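Local coordinates for dihydroorotase (Saccharomyces cerevisiae S288C, PDB 6L0A), which catalyses the zinc-dependent conversion of N-carbamoyl-L-aspartate to (S)-dihydroorotate, the third step of de novo pyrimidine biosynthesis, at residues C[14-19]-C[41-46]; C[103-108]-C[135-140]; C[227-232]-C[275-280]. All blocks are in the same frame, centred on the assembly; numbering follows the deposited sequence.

Contact 1: C[14-19]-C[41-46]. With ZN (zinc ion), chain K; LMR ((2S)-2-hydroxybutanedioic acid), chain M.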
loop_
_atom_site.group_PDB
_atom_site.type_symbol
_atom_site.label_atom_id
_atom_site.label_comp_id
_atom_site.label_asym_id
_atom_site.label_seq_id
_atom_site.Cartn_x
_atom_site.Cartn_y
_atom_site.Cartn_z
ATOM N N HIS C 14 13.291 17.903 -10.104
ATOM C CA HIS C 14 13.049 17.350 -8.764
ATOM C C HIS C 14 13.971 16.140 -8.553
ATOM O O HIS C 14 13.579 15.009 -8.827
ATOM C CB HIS C 14 11.589 16.963 -8.605
ATOM C CG HIS C 14 11.167 16.773 -7.180
ATOM N ND1 HIS C 14 10.006 17.313 -6.670
ATOM C CD2 HIS C 14 11.755 16.110 -6.154
ATOM C CE1 HIS C 14 9.894 16.985 -5.394
ATOM N NE2 HIS C 14 10.939 16.251 -5.057
ATOM N N VAL C 15 15.176 16.392 -8.031
ATOM C CA VAL C 15 16.234 15.381 -7.953
ATOM C C VAL C 15 16.730 15.260 -6.519
ATOM O O VAL C 15 16.985 16.273 -5.860
ATOM C CB VAL C 15 17.413 15.721 -8.893
ATOM C CG1 VAL C 15 18.599 14.802 -8.633
ATOM C CG2 VAL C 15 16.982 15.605 -10.350
ATOM N N HIS C 16 16.893 14.019 -6.043
ATOM C CA HIS C 16 17.599 13.725 -4.801
ATOM C C HIS C 16 18.915 13.026 -5.121
ATOM O O HIS C 16 18.914 11.972 -5.769
ATOM C CB HIS C 16 16.753 12.827 -3.882
ATOM C CG HIS C 16 15.479 13.462 -3.411
ATOM N ND1 HIS C 16 15.407 14.236 -2.271
ATOM C CD2 HIS C 16 14.228 13.439 -3.932
ATOM C CE1 HIS C 16 14.165 14.667 -2.116
ATOM N NE2 HIS C 16 13.429 14.199 -3.110
ATOM N N VAL C 17 20.035 13.585 -4.652
ATOM C CA VAL C 17 21.333 12.931 -4.805
ATOM C C VAL C 17 22.008 12.635 -3.476
ATOM O O VAL C 17 23.127 12.110 -3.472
ATOM C CB VAL C 17 22.295 13.732 -5.713
ATOM C CG1 VAL C 17 21.794 13.755 -7.161
ATOM C CG2 VAL C 17 22.503 15.133 -5.163
ATOM N N ARG C 18 21.373 12.948 -2.348
ATOM C CA ARG C 18 21.858 12.522 -1.022
ATOM C C ARG C 18 23.257 13.112 -0.773
ATOM O O ARG C 18 23.582 14.209 -1.252
ATOM C CB ARG C 18 21.801 10.997 -0.896
ATOM C CG ARG C 18 20.529 10.336 -1.416
ATOM C CD ARG C 18 19.314 10.749 -0.608
ATOM N NE ARG C 18 18.192 9.856 -0.897
ATOM C CZ ARG C 18 16.918 10.161 -0.678
ATOM N NH1 ARG C 18 16.587 11.344 -0.158
ATOM N NH2 ARG C 18 15.974 9.280 -0.990
ATOM N N GLU C 19 24.084 12.392 -0.002
ATOM C CA GLU C 19 25.429 12.833 0.359
ATOM C C GLU C 19 26.373 11.630 0.332
ATOM O O GLU C 19 25.967 10.502 0.036
ATOM C CB GLU C 19 25.432 13.518 1.730
ATOM C CG GLU C 19 24.801 14.913 1.741
ATOM C CD GLU C 19 25.142 15.710 2.993
ATOM O OE1 GLU C 19 24.417 15.582 4.010
ATOM O OE2 GLU C 19 26.138 16.470 2.959
ATOM N N MET C 41 17.025 18.723 -4.447
ATOM C CA MET C 41 16.183 18.889 -3.270
ATOM C C MET C 41 17.025 18.946 -1.993
ATOM O O MET C 41 18.156 18.451 -1.955
ATOM C CB MET C 41 15.163 17.758 -3.213
ATOM C CG MET C 41 14.062 17.905 -4.291
ATOM S SD MET C 41 13.137 19.432 -4.079
ATOM C CE MET C 41 12.260 19.647 -5.634
ATOM N N PRO C 42 16.482 19.541 -0.915
ATOM C CA PRO C 42 17.329 19.888 0.236
ATOM C C PRO C 42 17.117 19.068 1.508
ATOM O O PRO C 42 17.559 19.483 2.585
ATOM C CB PRO C 42 16.938 21.346 0.484
ATOM C CG PRO C 42 15.458 21.326 0.258
ATOM C CD PRO C 42 15.233 20.324 -0.898
ATOM N N ASN C 43 16.419 17.940 1.431
ATOM C CA ASN C 43 16.058 17.204 2.645
ATOM C C ASN C 43 17.206 16.275 3.059
ATOM O O ASN C 43 17.077 15.059 3.183
ATOM C CB ASN C 43 14.743 16.454 2.443
ATOM C CG ASN C 43 14.819 15.418 1.346
ATOM O OD1 ASN C 43 15.628 15.534 0.417
ATOM N ND2 ASN C 43 13.972 14.382 1.444
ATOM N N LEU C 44 18.364 16.902 3.281
ATOM C CA LEU C 44 19.503 16.229 3.878
ATOM C C LEU C 44 19.335 16.152 5.398
ATOM O O LEU C 44 18.362 16.657 5.979
ATOM C CB LEU C 44 20.795 16.960 3.517
ATOM C CG LEU C 44 21.048 17.264 2.033
ATOM C CD1 LEU C 44 22.446 17.837 1.811
ATOM C CD2 LEU C 44 20.868 16.024 1.209
ATOM N N GLN C 45 20.309 15.506 6.041
ATOM C CA GLN C 45 20.447 15.482 7.494
ATOM C C GLN C 45 21.755 16.171 7.859
ATOM O O GLN C 45 22.832 15.618 7.589
ATOM C CB GLN C 45 20.442 14.049 8.029
ATOM C CG GLN C 45 19.122 13.301 7.875
ATOM C CD GLN C 45 19.125 11.987 8.648
ATOM O OE1 GLN C 45 19.987 11.757 9.503
ATOM N NE2 GLN C 45 18.165 11.122 8.351
ATOM N N PRO C 46 21.730 17.383 8.422
ATOM C CA PRO C 46 20.554 18.221 8.638
ATOM C C PRO C 46 20.080 18.817 7.324
ATOM O O PRO C 46 20.842 18.780 6.355
ATOM C CB PRO C 46 21.067 19.324 9.581
ATOM C CG PRO C 46 22.437 18.915 9.972
ATOM C CD PRO C 46 22.953 18.060 8.884
HETATM ZN ZN ZN K . 11.391 14.666 -3.673
HETATM C C1 LMR M . 9.789 12.373 -1.294
HETATM O O1A LMR M . 9.906 13.123 -2.300
HETATM O O1B LMR M . 8.681 12.373 -0.720
HETATM C C2 LMR M . 10.940 11.490 -0.756
HETATM O O2 LMR M . 10.708 10.094 -0.780
HETATM C C3 LMR M . 12.135 11.599 -1.642
HETATM C C4 LMR M . 13.218 11.195 -0.669
HETATM O O4A LMR M . 13.320 10.006 -0.208
HETATM O O4B LMR M . 13.967 12.130 -0.358
HETATM O O HOH W 1 19.789 16.122 -2.838
HETATM O O HOH W 2 18.176 13.378 1.109
HETATM O O HOH W 3 22.313 14.077 4.430
HETATM O O HOH W 4 25.399 15.830 7.106
#
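Val15 and Met41 tie together the ends of two adjacent parallel strands, 11-15 and 37-40, through a hydrogen bond of 2.8 Å from Met41 N to Val15 O. The two segments run in similar directions, 31° apart end to end; beyond this bond water takes over the bridging: one molecule accepts from Val17 N and donates to Met41 O, another accepts from Arg18 NH1 and donates to Asn43 O. Among the side chains, Met41 serves both zinc-binding histidines. A bend at chi2 (-61°) brings SD over the His14 ring, and the methyl CE follows over the centre of the same face, 3.4 Å from the ring centroid. Met41 CB meanwhile covers a face of the His16 ring, whose opposite face meets malate O4B. A long, unbranched, largely apolar chain suits this place, since it can lie against both rings. NE2 of His14 lies 2.1 Å from the zinc ion and NE2 of His16 2.2 Å; Asp258 also binds this zinc, while His14 ND1 is hydrogen-bonded to Glu179. At the edge of the His16 ring, in its plane, Asn43 OD1 stands 3.0 Å from ND1. The other branch of this amide, Asn43 ND2, donates to malate O4B at 2.9 Å, and Arg18 NH1 reaches the same oxygen at 2.7 Å. Arg18 NH2 takes O4A, so the guanidinium grips both oxygens of one carboxylate. Farther out, Leu44 CD1 lies 3.6 Å from Glu19 CD, the leucine crossing the glutamate at about a right angle, and waters link Glu19 OE1 to the backbone of Gln45. The pair His14 and His16 is the HxH motif at the end of the first barrel strand, the signature of the amidohydrolase superfamily of TIM-barrel metalloenzymes.

Contact 2: C[103-108]-C[135-140]. With ZN (zinc ion), chain L; LMR ((2S)-2-hydroxybutanedioic acid), chain M.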
loop_
_atom_site.group_PDB
_atom_site.type_symbol
_atom_site.label_atom_id
_atom_site.label_comp_id
_atom_site.label_asym_id
_atom_site.label_seq_id
_atom_site.Cartn_x
_atom_site.Cartn_y
_atom_site.Cartn_z
ATOM N N GLY C 103 6.692 14.964 8.771
ATOM C CA GLY C 103 6.428 13.561 8.989
ATOM C C GLY C 103 5.919 12.804 7.784
ATOM O O GLY C 103 5.815 11.569 7.847
ATOM N N VAL C 104 5.599 13.492 6.688
ATOM C CA VAL C 104 4.955 12.805 5.574
ATOM C C VAL C 104 5.939 11.972 4.751
ATOM O O VAL C 104 5.523 10.978 4.134
ATOM C CB VAL C 104 4.189 13.827 4.718
ATOM C CG1 VAL C 104 3.709 13.217 3.404
ATOM C CG2 VAL C 104 2.997 14.359 5.508
ATOM N N THR C 105 7.235 12.286 4.768
ATOM C CA THR C 105 8.141 11.573 3.875
ATOM C C THR C 105 9.571 11.632 4.416
ATOM O O THR C 105 9.810 12.015 5.565
ATOM C CB THR C 105 8.021 12.137 2.453
ATOM O OG1 THR C 105 8.740 11.295 1.549
ATOM C CG2 THR C 105 8.554 13.559 2.375
ATOM N N THR C 106 10.521 11.223 3.577
ATOM C CA THR C 106 11.920 11.108 3.982
ATOM C C THR C 106 12.475 12.428 4.500
ATOM O O THR C 106 12.377 13.463 3.838
ATOM C CB THR C 106 12.762 10.639 2.799
ATOM O OG1 THR C 106 12.196 9.437 2.261
ATOM C CG2 THR C 106 14.210 10.407 3.223
ATOM N N ASN C 107 13.113 12.372 5.671
ATOM C CA ASN C 107 13.788 13.534 6.257
ATOM C C ASN C 107 12.879 14.758 6.282
ATOM O O ASN C 107 13.290 15.873 5.948
ATOM C CB ASN C 107 15.089 13.838 5.515
ATOM C CG ASN C 107 16.130 12.765 5.728
ATOM O OD1 ASN C 107 15.993 11.935 6.632
ATOM N ND2 ASN C 107 17.181 12.767 4.895
ATOM N N SER C 108 11.624 14.545 6.680
ATOM C CA SER C 108 10.633 15.602 6.765
ATOM C C SER C 108 10.318 15.977 8.208
ATOM O O SER C 108 9.410 16.776 8.445
ATOM C CB SER C 108 9.341 15.183 6.045
ATOM O OG SER C 108 8.698 14.114 6.726
ATOM N N ASN C 135 8.415 25.375 -3.837
ATOM C CA ASN C 135 8.107 23.989 -4.176
ATOM C C ASN C 135 7.342 23.357 -3.026
ATOM O O ASN C 135 7.817 23.359 -1.895
ATOM C CB ASN C 135 9.385 23.194 -4.424
ATOM C CG ASN C 135 10.347 23.910 -5.345
ATOM O OD1 ASN C 135 11.261 24.597 -4.892
ATOM N ND2 ASN C 135 10.170 23.717 -6.638
ATOM N N LEU C 136 6.184 22.780 -3.321
ATOM C CA LEU C 136 5.331 22.209 -2.295
ATOM C C LEU C 136 5.248 20.697 -2.476
ATOM O O LEU C 136 4.883 20.225 -3.554
ATOM C CB LEU C 136 3.935 22.822 -2.361
ATOM C CG LEU C 136 3.862 24.338 -2.165
ATOM C CD1 LEU C 136 2.448 24.814 -2.398
ATOM C CD2 LEU C 136 4.348 24.706 -0.761
ATOM N N HIS C 137 5.601 19.951 -1.435
ATOM C CA HIS C 137 5.141 18.573 -1.299
ATOM C C HIS C 137 3.724 18.681 -0.763
ATOM O O HIS C 137 3.513 18.862 0.438
ATOM C CB HIS C 137 6.035 17.762 -0.367
ATOM C CG HIS C 137 5.640 16.323 -0.278
ATOM N ND1 HIS C 137 6.487 15.291 -0.633
ATOM C CD2 HIS C 137 4.478 15.742 0.109
ATOM C CE1 HIS C 137 5.867 14.137 -0.455
ATOM N NE2 HIS C 137 4.647 14.381 -0.007
ATOM N N GLY C 138 2.750 18.651 -1.665
ATOM C CA GLY C 138 1.392 18.959 -1.278
ATOM C C GLY C 138 0.612 17.801 -0.687
ATOM O O GLY C 138 -0.256 17.234 -1.356
ATOM N N GLU C 139 0.903 17.443 0.564
ATOM C CA GLU C 139 0.130 16.446 1.295
ATOM C C GLU C 139 -0.106 16.942 2.712
ATOM O O GLU C 139 0.831 17.417 3.358
ATOM C CB GLU C 139 0.865 15.102 1.361
ATOM C CG GLU C 139 0.909 14.319 0.056
ATOM C CD GLU C 139 1.353 12.892 0.282
ATOM O OE1 GLU C 139 2.570 12.632 0.305
ATOM O OE2 GLU C 139 0.473 12.026 0.442
ATOM N N LYS C 140 -1.337 16.809 3.198
ATOM C CA LYS C 140 -1.575 17.073 4.606
ATOM C C LYS C 140 -1.183 15.848 5.438
ATOM O O LYS C 140 -1.421 14.713 5.014
ATOM C CB LYS C 140 -3.042 17.416 4.844
ATOM C CG LYS C 140 -3.452 18.808 4.386
ATOM C CD LYS C 140 -4.438 19.432 5.383
ATOM C CE LYS C 140 -4.910 20.793 4.909
ATOM N NZ LYS C 140 -3.747 21.608 4.501
HETATM ZN ZN ZN L . 8.036 14.513 -2.249
HETATM C C1 LMR M . 9.789 12.373 -1.294
HETATM O O1A LMR M . 9.906 13.123 -2.300
HETATM O O1B LMR M . 8.681 12.373 -0.720
HETATM C C2 LMR M . 10.940 11.490 -0.756
HETATM O O2 LMR M . 10.708 10.094 -0.780
HETATM C C3 LMR M . 12.135 11.599 -1.642
HETATM C C4 LMR M . 13.218 11.195 -0.669
HETATM O O4A LMR M . 13.320 10.006 -0.208
HETATM O O4B LMR M . 13.967 12.130 -0.358
#
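Glu139 and Val104 meet along much of the glutamate side chain, while its tip serves His137. Glu139 CB is 4.0 Å from Val104 CG1 and also lies at the edge of the His137 ring, in its plane. CG then stands anti to the carbonyl carbon (chi1 -73°), the chain runs on extended, and CD passes 3.9 Å from the same methyl. At the tip, OE1 approaches Val104 CG1 to 3.4 Å and accepts a hydrogen bond of 2.7 Å from His137 NE2. That bond uses the anti lone pair of OE1 and stays close to the imidazole plane, so it helps fix the rotation of the ring. ND1, the other nitrogen, binds the zinc ion at 2.4 Å; His180 also binds this zinc, its ring edge-to-face with His137. An alanine in place of Glu139 would probably leave His137 NE2 without its acceptor and the ring held less firmly against rotation. From the other segment, Thr105 CG2 comes 3.9 Å from His137 CE1. Its OG1, anti to the backbone N, donates to malate O1B at 2.5 Å, and Thr106 OG1 donates to O4A at 2.8 Å. Threonine suits both positions, each giving its hydroxyl to a malate carboxylate, while the methyl of Thr105 rests near the imidazole. Thr105 to Ser108 form a type II turn closed partly by Ser108 OG on Thr105 O; Asn107 adopts the positive phi that asparagine tolerates well. The two threonines clasp opposite ends of malate, consistent with the ligand-covering loop of class II dihydroorotases. Because His137 gives a hydrogen to a carboxylate through one nitrogen and binds metal through the other, the carboxylate is likely to polarise the imidazole and make ND1 a stronger ligand to zinc.

Contact 3: C[227-232]-C[275-280]. With LMR ((2S)-2-hydroxybutanedioic acid), chain M.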
loop_
_atom_site.group_PDB
_atom_site.type_symbol
_atom_site.label_atom_id
_atom_site.label_comp_id
_atom_site.label_asym_id
_atom_site.label_seq_id
_atom_site.Cartn_x
_atom_site.Cartn_y
_atom_site.Cartn_z
ATOM N N ASN C 227 8.379 -0.037 -4.910
ATOM C CA ASN C 227 7.511 0.914 -5.590
ATOM C C ASN C 227 6.798 1.868 -4.633
ATOM O O ASN C 227 5.972 2.653 -5.089
ATOM C CB ASN C 227 6.478 0.169 -6.441
ATOM C CG ASN C 227 7.099 -0.491 -7.658
ATOM O OD1 ASN C 227 8.093 0.003 -8.202
ATOM N ND2 ASN C 227 6.527 -1.618 -8.085
ATOM N N PHE C 228 7.074 1.806 -3.332
ATOM C CA PHE C 228 6.424 2.690 -2.368
ATOM C C PHE C 228 7.140 4.037 -2.361
ATOM O O PHE C 228 8.353 4.081 -2.156
ATOM C CB PHE C 228 6.453 2.053 -0.973
ATOM C CG PHE C 228 6.012 2.961 0.139
ATOM C CD1 PHE C 228 4.698 3.416 0.205
ATOM C CD2 PHE C 228 6.905 3.347 1.142
ATOM C CE1 PHE C 228 4.283 4.254 1.239
ATOM C CE2 PHE C 228 6.487 4.190 2.187
ATOM C CZ PHE C 228 5.180 4.645 2.228
ATOM N N CYS C 229 6.404 5.129 -2.573
ATOM C CA CYS C 229 6.973 6.455 -2.419
ATOM C C CYS C 229 5.870 7.372 -1.902
ATOM O O CYS C 229 4.725 6.958 -1.753
ATOM C CB CYS C 229 7.495 6.963 -3.765
ATOM S SG CYS C 229 6.061 7.044 -4.924
ATOM N N LYS C 230 6.216 8.629 -1.629
ATOM C CA LYS C 230 5.207 9.613 -1.275
ATOM C C LYS C 230 5.205 10.730 -2.315
ATOM O O LYS C 230 6.272 11.089 -2.826
ATOM C CB LYS C 230 5.464 10.205 0.139
ATOM C CG LYS C 230 5.476 9.164 1.288
ATOM C CD LYS C 230 4.158 8.406 1.405
ATOM C CE LYS C 230 3.058 9.291 1.928
ATOM N NZ LYS C 230 3.124 9.491 3.441
ATOM N N PRO C 231 4.026 11.231 -2.737
ATOM C CA PRO C 231 2.710 10.670 -2.422
ATOM C C PRO C 231 2.586 9.304 -3.072
ATOM O O PRO C 231 3.267 9.037 -4.086
ATOM C CB PRO C 231 1.715 11.675 -3.024
ATOM C CG PRO C 231 2.556 12.862 -3.512
ATOM C CD PRO C 231 3.941 12.322 -3.723
ATOM N N VAL C 232 1.795 8.418 -2.464
ATOM C CA VAL C 232 1.686 7.065 -2.991
ATOM C C VAL C 232 0.993 7.109 -4.347
ATOM O O VAL C 232 0.181 8.001 -4.623
ATOM C CB VAL C 232 0.919 6.154 -2.012
ATOM C CG1 VAL C 232 1.591 6.148 -0.626
ATOM C CG2 VAL C 232 -0.553 6.568 -1.912
ATOM N N ALA C 275 10.371 5.730 1.861
ATOM C CA ALA C 275 9.614 6.128 0.680
ATOM C C ALA C 275 10.549 6.645 -0.405
ATOM O O ALA C 275 11.430 7.470 -0.131
ATOM C CB ALA C 275 8.604 7.211 1.039
ATOM N N GLY C 276 10.343 6.173 -1.633
ATOM C CA GLY C 276 11.086 6.696 -2.764
ATOM C C GLY C 276 11.391 5.686 -3.847
ATOM O O GLY C 276 11.727 4.525 -3.568
ATOM N N VAL C 277 11.287 6.135 -5.095
ATOM C CA VAL C 277 11.593 5.334 -6.271
ATOM C C VAL C 277 12.834 5.932 -6.916
ATOM O O VAL C 277 12.944 7.159 -7.025
ATOM C CB VAL C 277 10.407 5.322 -7.255
ATOM C CG1 VAL C 277 10.811 4.695 -8.607
ATOM C CG2 VAL C 277 9.191 4.586 -6.632
ATOM N N TYR C 278 13.769 5.072 -7.335
ATOM C CA TYR C 278 15.005 5.519 -7.977
ATOM C C TYR C 278 14.857 5.429 -9.492
ATOM O O TYR C 278 14.877 4.332 -10.064
ATOM C CB TYR C 278 16.212 4.703 -7.519
ATOM C CG TYR C 278 17.439 5.113 -8.300
ATOM C CD1 TYR C 278 18.082 6.308 -8.021
ATOM C CD2 TYR C 278 17.911 4.341 -9.357
ATOM C CE1 TYR C 278 19.202 6.720 -8.756
ATOM C CE2 TYR C 278 19.031 4.746 -10.106
ATOM C CZ TYR C 278 19.660 5.939 -9.801
ATOM O OH TYR C 278 20.769 6.345 -10.534
ATOM N N SER C 279 14.771 6.585 -10.149
ATOM C CA SER C 279 14.563 6.629 -11.585
ATOM C C SER C 279 15.675 7.350 -12.341
ATOM O O SER C 279 15.589 7.455 -13.570
ATOM C CB SER C 279 13.214 7.293 -11.909
ATOM O OG SER C 279 13.149 8.597 -11.354
ATOM N N GLN C 280 16.716 7.837 -11.661
ATOM C CA GLN C 280 17.666 8.740 -12.323
ATOM C C GLN C 280 18.371 8.066 -13.493
ATOM O O GLN C 280 18.534 8.678 -14.557
ATOM C CB GLN C 280 18.697 9.259 -11.331
ATOM C CG GLN C 280 19.262 10.614 -11.721
ATOM C CD GLN C 280 18.251 11.720 -11.496
ATOM O OE1 GLN C 280 17.923 12.039 -10.355
ATOM N NE2 GLN C 280 17.719 12.285 -12.582
HETATM C C1 LMR M . 9.789 12.373 -1.294
HETATM O O1A LMR M . 9.906 13.123 -2.300
HETATM O O1B LMR M . 8.681 12.373 -0.720
HETATM C C2 LMR M . 10.940 11.490 -0.756
HETATM O O2 LMR M . 10.708 10.094 -0.780
HETATM C C3 LMR M . 12.135 11.599 -1.642
HETATM C C4 LMR M . 13.218 11.195 -0.669
HETATM O O4A LMR M . 13.320 10.006 -0.208
HETATM O O4B LMR M . 13.967 12.130 -0.358
#
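Phe228 meets Ala275 through its ring, with Ala275 CB approaching CE2 obliquely at 3.9 Å. With CG anti to the backbone N (chi1 171°), the ring is carried to the side of Ala275; it also packs on Gly223 of the second subunit, which places this contact beside the subunit interface. The other flat group, the Tyr278 ring, has Gln280 N over the centre of one face. Between the segments the main link is backbone: Gly276 N donates to Phe228 O at 2.9 Å, almost straight at 177°. The chains come close, with Cys229 CA only 4.1 Å from Ala275 CA, which suits small residues. Ala275 CB fills its place with a single methyl, resting 3.7 Å from Lys230 CG. Gly276 has backbone angles at which a CB would collide with the carbonyl oxygen of Ala275, and its bare CA lies 3.7 Å from Cys229 CB. Next along, the branched Val277 adds an apolar touch, its CG2 standing 4.1 Å from Cys229 CB. Lys230 is folded at three successive torsions, and its NZ is hydrogen-bonded to Val104 O, so the ammonium end looks to another loop while the aliphatic part packs here. Malate reaches the contact at Ala275 O, which lies 2.8 Å from the ligand hydroxyl O2. The same carbonyl accepts a hydrogen bond from His262 NE2 and a weak one from Thr106 OG1. Chemically, then, this side of the pocket presents main-chain polarity backed by small apolar side chains: one carbonyl faces the ligand hydroxyl, and the straight Gly276 bond would help keep that carbonyl in position.

Overall arrangement
From the N terminus, contact 1 closes first, bringing the end of strand 11-15 back to the loop after strand 37-40, with helix 20-32 and that strand in between as a beta-alpha-beta unit. Contact 2 follows, joining the loop 103-108 to the end of strand 133-136, with helix 121-130 between. Contact 3 comes last and spans helix 236-246 and strand 253-255. The three lie in series, none nested or crossing, yet in space they surround one malate at the mouth of the barrel. Asn107 joins contacts 1 and 2 by probable hydrogen bonds to Asn43 and Gln45, Lys230 joins contact 3 to Val104 of contact 2, and Gln280 packs on Val15. Loops distant in sequence thus assemble one pocket.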